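Local coordinates for periplasmic binding protein (Veillonella parvula, PDB 4OVK) that probably binds a solute, perhaps an iron chelate or related metal complex, outside the cytoplasmic membrane and delivers it to an ABC transporter, at residues N138-L143 with E154-Y159; D232-S237 with I260-T265. All coordinates share one frame; numbering follows the deposited sequence.

Contact 1. Residues N138-L143 with E154-Y159; sequences NGIRLL and EALISY
Arg-141 meets Glu-154 side-on, donating one N-H to each carboxylate oxygen: NE to OE2 at 2.8 Å and NH1 to OE1 at 3.0 Å. Both bonds are close to straight and both use the syn lone pairs, and the guanidinium and carboxylate planes lie only 11° apart. This bidentate salt bridge therefore holds two flat groups edge to edge and fixes the rotation of each. The arginine chain, bent at chi3 (-75°), turns NE toward its partner, while the glutamate chain bends at chi2 to bring its carboxylate across. Ile-157 packs beside the ion pair, its CD1 3.7 Å from Arg-141 CB and its CG2 3.8 Å from Arg-141 NH1, obliquely to the guanidinium. An alanine in place of Arg-141 would probably leave the Glu-154 carboxylate without its paired donors and free to turn, and would take away the guanidinium beside the Ile-157 CG2 methyl. Deeper in the interface, the side chains of Ile-140 and Ile-157 pass alongside one another, running in opposing senses, with Ile-140 CG2 3.9 Å from Ile-157 CG1; the same methyl approaches Leu-156 CB at 4.2 Å. The ion pair thus lies at the partly exposed edge of the interface, next to buried aliphatic side chains. Lys-161 NZ lies close to Arg-141 NH1, a like-charge neighbour that Glu-154 may help to offset. Segments 138-143 and 154-159 run nearly antiparallel (166°), their local axes 9.2 Å apart, within helices 133-147 and 150-170, successive arms of a helical hairpin. Ile-140 also packs on helix 41-49, and Leu-156 on Phe-313 and Phe-317 of helix 306-318.

Contact 2. Residues D232-S237 with I260-T265; sequences DIIILS and IKAVKT
Ala-262 lays its methyl over one face of the peptide joining Asp-232 to Ile-233: CB stands 3.3 Å from Asp-232 O and 3.7 Å from Ile-233 N. Ala-262 CA rises over the same face, giving a CA-H...O contact with Asp-232 O that is well bent, at 126°. A water reaches that oxygen from nearer the peptide plane, a little to the other side, and donates to it at 2.7 Å. The second flat group, the Asp-232 carboxylate, has its two oxygens engaged differently. OD2 takes a hydrogen bond from the backbone N of Lys-180, whereas OD1 touches Lys-261 CD at 3.6 Å. The two side chains lie alongside each other, pointing the same way, and the extended lysine carries NZ to 4.4 Å from OD1, too far for a salt bridge, so any attraction is probably modest.

The water also donates to Thr-265 OG1, linking the strand's approach to the helix end without a direct hydrogen bond between the segments. That hydroxyl in turn donates to Lys-261 O at 2.7 Å, from above the carbonyl plane; since Thr-265 N bonds the same oxygen, one carbonyl is gripped twice where the helix closes. On the apolar side, Ile-234 CG1 rests 3.7 Å from Ala-262 CB, and its CD1 reaches Val-263 CG2 at 4.2 Å. The small methyl of Ala-262 probably allows the backbone at the start of the strand to come this close.

Strand 233-236 hydrogen-bonds with strand 180-184 on one flank and strand 268-270 on the other. Helix 261-264 lies in the beta-alpha-beta crossover from 233-236 to 268-270, a connection typical of the Rossmann-like lobes of periplasmic binding proteins.

Contact 1 and contact 2 lie on opposite sides of the chain's centre, their own centres 35 Å apart and their nearest atoms about 18 Å apart. Both segments of contact 1 precede those of contact 2 in the sequence. Contact 1 comes just after strand 125-128, the last of one four-stranded parallel sheet; contact 2 belongs to the second such sheet, which has the same 2-1-3-4 strand order. Helix 150-170 contributes to contact 1 and leads into strand 180-184, where that second sheet begins. This is consistent with the two-lobed binding proteins whose lobes are joined by one long helix, with the solute probably held between them.

Contact 1. Residues N138-L143 with E154-Y159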
loop_
_atom_site.group_PDB
_atom_site.type_symbol
_atom_site.label_atom_id
_atom_site.label_comp_id
_atom_site.label_asym_id
_atom_site.label_seq_id
_atom_site.Cartn_x
_atom_site.Cartn_y
_atom_site.Cartn_z
ATOM N N ASN A 138 5.305 6.139 11.913
ATOM C CA ASN A 138 4.773 6.745 13.140
ATOM C C ASN A 138 3.431 6.146 13.535
ATOM O O ASN A 138 3.165 5.933 14.730
ATOM C CB ASN A 138 4.648 8.266 13.008
ATOM C CG ASN A 138 5.989 8.943 12.846
ATOM O OD1 ASN A 138 6.999 8.476 13.382
ATOM N ND2 ASN A 138 6.012 10.049 12.106
ATOM N N GLY A 139 2.603 5.841 12.532
ATOM C CA GLY A 139 1.320 5.175 12.779
ATOM C C GLY A 139 1.499 3.764 13.324
ATOM O O GLY A 139 0.782 3.334 14.228
ATOM N N ILE A 140 2.483 3.043 12.799
ATOM C CA ILE A 140 2.785 1.709 13.316
ATOM C C ILE A 140 3.208 1.768 14.792
ATOM O O ILE A 140 2.797 0.936 15.608
ATOM C CB ILE A 140 3.847 1.015 12.451
ATOM C CG1 ILE A 140 3.208 0.606 11.125
ATOM C CG2 ILE A 140 4.421 -0.189 13.166
ATOM C CD1 ILE A 140 4.211 0.271 10.047
ATOM N N ARG A 141 4.018 2.764 15.129
ATOM C CA ARG A 141 4.521 2.902 16.492
ATOM C C ARG A 141 3.352 3.146 17.442
ATOM O O ARG A 141 3.260 2.529 18.517
ATOM C CB ARG A 141 5.555 4.017 16.564
ATOM C CG ARG A 141 6.218 4.147 17.931
ATOM C CD ARG A 141 7.471 4.992 17.852
ATOM N NE ARG A 141 8.581 4.274 17.233
ATOM C CZ ARG A 141 9.492 4.815 16.428
ATOM N NH1 ARG A 141 10.455 4.053 15.930
ATOM N NH2 ARG A 141 9.452 6.102 16.098
ATOM N N LEU A 142 2.449 4.029 17.019
ATOM C CA LEU A 142 1.221 4.307 17.756
ATOM C C LEU A 142 0.387 3.039 17.946
ATOM O O LEU A 142 -0.068 2.749 19.066
ATOM C CB LEU A 142 0.421 5.402 17.030
ATOM C CG LEU A 142 -1.011 5.722 17.493
ATOM C CD1 LEU A 142 -1.023 6.239 18.915
ATOM C CD2 LEU A 142 -1.649 6.749 16.582
ATOM N N LEU A 143 0.177 2.274 16.870
ATOM C CA LEU A 143 -0.558 1.012 16.980
ATOM C C LEU A 143 0.089 0.043 17.972
ATOM O O LEU A 143 -0.603 -0.683 18.687
ATOM C CB LEU A 143 -0.703 0.355 15.611
ATOM C CG LEU A 143 -1.695 1.051 14.689
ATOM C CD1 LEU A 143 -1.612 0.399 13.312
ATOM C CD2 LEU A 143 -3.107 0.995 15.253
ATOM N N GLU A 154 8.063 -2.158 16.499
ATOM C CA GLU A 154 9.455 -1.754 16.241
ATOM C C GLU A 154 10.148 -2.667 15.222
ATOM O O GLU A 154 10.971 -2.190 14.455
ATOM C CB GLU A 154 10.270 -1.642 17.530
ATOM C CG GLU A 154 9.838 -0.500 18.456
ATOM C CD GLU A 154 9.836 0.896 17.816
ATOM O OE1 GLU A 154 10.632 1.170 16.888
ATOM O OE2 GLU A 154 9.033 1.742 18.268
ATOM N N ALA A 155 9.822 -3.960 15.196
ATOM C CA ALA A 155 10.397 -4.848 14.176
ATOM C C ALA A 155 9.962 -4.427 12.766
ATOM O O ALA A 155 10.759 -4.438 11.839
ATOM C CB ALA A 155 10.043 -6.296 14.453
ATOM N N LEU A 156 8.700 -4.028 12.619
ATOM C CA LEU A 156 8.186 -3.525 11.339
ATOM C C LEU A 156 8.861 -2.203 10.966
ATOM O O LEU A 156 9.239 -1.995 9.831
ATOM C CB LEU A 156 6.661 -3.332 11.393
ATOM C CG LEU A 156 5.829 -4.607 11.341
ATOM C CD1 LEU A 156 4.392 -4.358 11.790
ATOM C CD2 LEU A 156 5.858 -5.240 9.946
ATOM N N ILE A 157 9.028 -1.313 11.934
ATOM C CA ILE A 157 9.639 -0.022 11.656
ATOM C C ILE A 157 11.105 -0.202 11.275
ATOM O O ILE A 157 11.575 0.439 10.328
ATOM C CB ILE A 157 9.497 0.937 12.846
ATOM C CG1 ILE A 157 8.018 1.310 13.028
ATOM C CG2 ILE A 157 10.323 2.200 12.627
ATOM C CD1 ILE A 157 7.696 1.812 14.421
ATOM N N SER A 158 11.807 -1.078 11.999
ATOM C CA SER A 158 13.213 -1.397 11.689
ATOM C C SER A 158 13.361 -1.993 10.295
ATOM O O SER A 158 14.311 -1.685 9.583
ATOM C CB SER A 158 13.796 -2.365 12.713
ATOM O OG SER A 158 13.956 -1.731 13.976
ATOM N N TYR A 159 12.415 -2.842 9.919
ATOM C CA TYR A 159 12.392 -3.438 8.590
ATOM C C TYR A 159 12.299 -2.339 7.527
ATOM O O TYR A 159 13.062 -2.336 6.570
ATOM C CB TYR A 159 11.236 -4.436 8.474
ATOM C CG TYR A 159 11.248 -5.278 7.219
ATOM C CD1 TYR A 159 11.983 -6.468 7.147
ATOM C CD2 TYR A 159 10.522 -4.896 6.113
ATOM C CE1 TYR A 159 11.986 -7.241 5.987
ATOM C CE2 TYR A 159 10.517 -5.651 4.960
ATOM C CZ TYR A 159 11.261 -6.811 4.891
ATOM O OH TYR A 159 11.216 -7.535 3.733
#

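Contact 2. Residues D232-S237 with I260-T265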
loop_
_atom_site.group_PDB
_atom_site.type_symbol
_atom_site.label_atom_id
_atom_site.label_comp_id
_atom_site.label_asym_id
_atom_site.label_seq_id
_atom_site.Cartn_x
_atom_site.Cartn_y
_atom_site.Cartn_z
ATOM N N ASP A 232 10.401 3.015 -21.694
ATOM C CA ASP A 232 11.062 1.696 -21.777
ATOM C C ASP A 232 10.342 0.621 -20.956
ATOM O O ASP A 232 10.388 -0.576 -21.290
ATOM C CB ASP A 232 12.506 1.809 -21.280
ATOM C CG ASP A 232 13.327 2.825 -22.072
ATOM O OD1 ASP A 232 13.599 2.570 -23.269
ATOM O OD2 ASP A 232 13.703 3.877 -21.493
ATOM N N ILE A 233 9.708 1.050 -19.864
ATOM C CA ILE A 233 9.027 0.156 -18.926
ATOM C C ILE A 233 7.678 0.781 -18.574
ATOM O O ILE A 233 7.594 1.998 -18.399
ATOM C CB ILE A 233 9.863 -0.037 -17.638
ATOM C CG1 ILE A 233 11.175 -0.763 -17.948
ATOM C CG2 ILE A 233 9.092 -0.830 -16.584
ATOM C CD1 ILE A 233 12.175 -0.756 -16.805
ATOM N N ILE A 234 6.632 -0.042 -18.514
ATOM C CA ILE A 234 5.300 0.417 -18.086
ATOM C C ILE A 234 4.874 -0.471 -16.924
ATOM O O ILE A 234 4.943 -1.696 -17.025
ATOM C CB ILE A 234 4.254 0.319 -19.223
ATOM C CG1 ILE A 234 4.620 1.254 -20.387
ATOM C CG2 ILE A 234 2.851 0.650 -18.701
ATOM C CD1 ILE A 234 3.850 0.971 -21.672
ATOM N N ILE A 235 4.486 0.153 -15.813
ATOM C CA ILE A 235 3.923 -0.550 -14.680
ATOM C C ILE A 235 2.435 -0.212 -14.651
ATOM O O ILE A 235 2.061 0.953 -14.791
ATOM C CB ILE A 235 4.606 -0.132 -13.364
ATOM C CG1 ILE A 235 6.110 -0.476 -13.426
ATOM C CG2 ILE A 235 3.927 -0.777 -12.170
ATOM C CD1 ILE A 235 6.886 0.142 -12.312
ATOM N N LEU A 236 1.600 -1.238 -14.508
ATOM C CA LEU A 236 0.150 -1.080 -14.476
ATOM C C LEU A 236 -0.313 -1.166 -13.032
ATOM O O LEU A 236 0.053 -2.088 -12.328
ATOM C CB LEU A 236 -0.533 -2.183 -15.293
ATOM C CG LEU A 236 -0.086 -2.368 -16.745
ATOM C CD1 LEU A 236 -0.730 -3.601 -17.350
ATOM C CD2 LEU A 236 -0.406 -1.149 -17.585
ATOM N N SER A 237 -1.142 -0.218 -12.599
ATOM C CA SER A 237 -1.601 -0.207 -11.225
ATOM C C SER A 237 -2.691 -1.253 -10.942
ATOM O O SER A 237 -3.245 -1.852 -11.862
ATOM C CB SER A 237 -2.116 1.189 -10.863
ATOM O OG SER A 237 -3.507 1.271 -11.076
ATOM N N ILE A 260 5.389 1.690 -28.952
ATOM C CA ILE A 260 6.062 2.138 -27.729
ATOM C C ILE A 260 7.137 1.114 -27.362
ATOM O O ILE A 260 6.878 -0.091 -27.406
ATOM C CB ILE A 260 5.066 2.285 -26.556
ATOM C CG1 ILE A 260 3.982 3.318 -26.885
ATOM C CG2 ILE A 260 5.797 2.636 -25.258
ATOM C CD1 ILE A 260 4.405 4.751 -26.721
ATOM N N LYS A 261 8.328 1.592 -26.994
ATOM C CA LYS A 261 9.461 0.704 -26.662
ATOM C C LYS A 261 9.077 -0.387 -25.647
ATOM O O LYS A 261 9.330 -1.566 -25.879
ATOM C CB LYS A 261 10.662 1.507 -26.139
ATOM C CG LYS A 261 11.366 2.370 -27.185
ATOM C CD LYS A 261 12.367 3.317 -26.515
ATOM C CE LYS A 261 13.141 4.158 -27.512
ATOM N NZ LYS A 261 14.031 5.130 -26.815
ATOM N N ALA A 262 8.455 0.007 -24.537
ATOM C CA ALA A 262 8.020 -0.962 -23.515
ATOM C C ALA A 262 7.126 -2.055 -24.089
ATOM O O ALA A 262 7.165 -3.189 -23.632
ATOM C CB ALA A 262 7.309 -0.266 -22.349
ATOM N N VAL A 263 6.327 -1.710 -25.097
ATOM C CA VAL A 263 5.391 -2.650 -25.691
ATOM C C VAL A 263 6.115 -3.580 -26.665
ATOM O O VAL A 263 5.918 -4.799 -26.636
ATOM C CB VAL A 263 4.218 -1.910 -26.362
ATOM C CG1 VAL A 263 3.254 -2.894 -27.016
ATOM C CG2 VAL A 263 3.492 -1.062 -25.326
ATOM N N LYS A 264 6.969 -3.009 -27.508
ATOM C CA LYS A 264 7.739 -3.797 -28.476
ATOM C C LYS A 264 8.711 -4.771 -27.806
ATOM O O LYS A 264 8.954 -5.867 -28.325
ATOM C CB LYS A 264 8.483 -2.868 -29.442
ATOM C CG LYS A 264 7.545 -2.054 -30.327
ATOM C CD LYS A 264 8.290 -1.321 -31.434
ATOM C CE LYS A 264 9.063 -0.129 -30.900
ATOM N NZ LYS A 264 9.960 0.454 -31.936
ATOM N N THR A 265 9.253 -4.373 -26.650
ATOM C CA THR A 265 10.203 -5.200 -25.896
ATOM C C THR A 265 9.551 -6.003 -24.765
ATOM O O THR A 265 10.259 -6.636 -23.984
ATOM C CB THR A 265 11.345 -4.342 -25.302
ATOM O OG1 THR A 265 10.809 -3.321 -24.453
ATOM C CG2 THR A 265 12.180 -3.695 -26.425
HETATM O O HOH W 1 12.325 -1.638 -22.851
#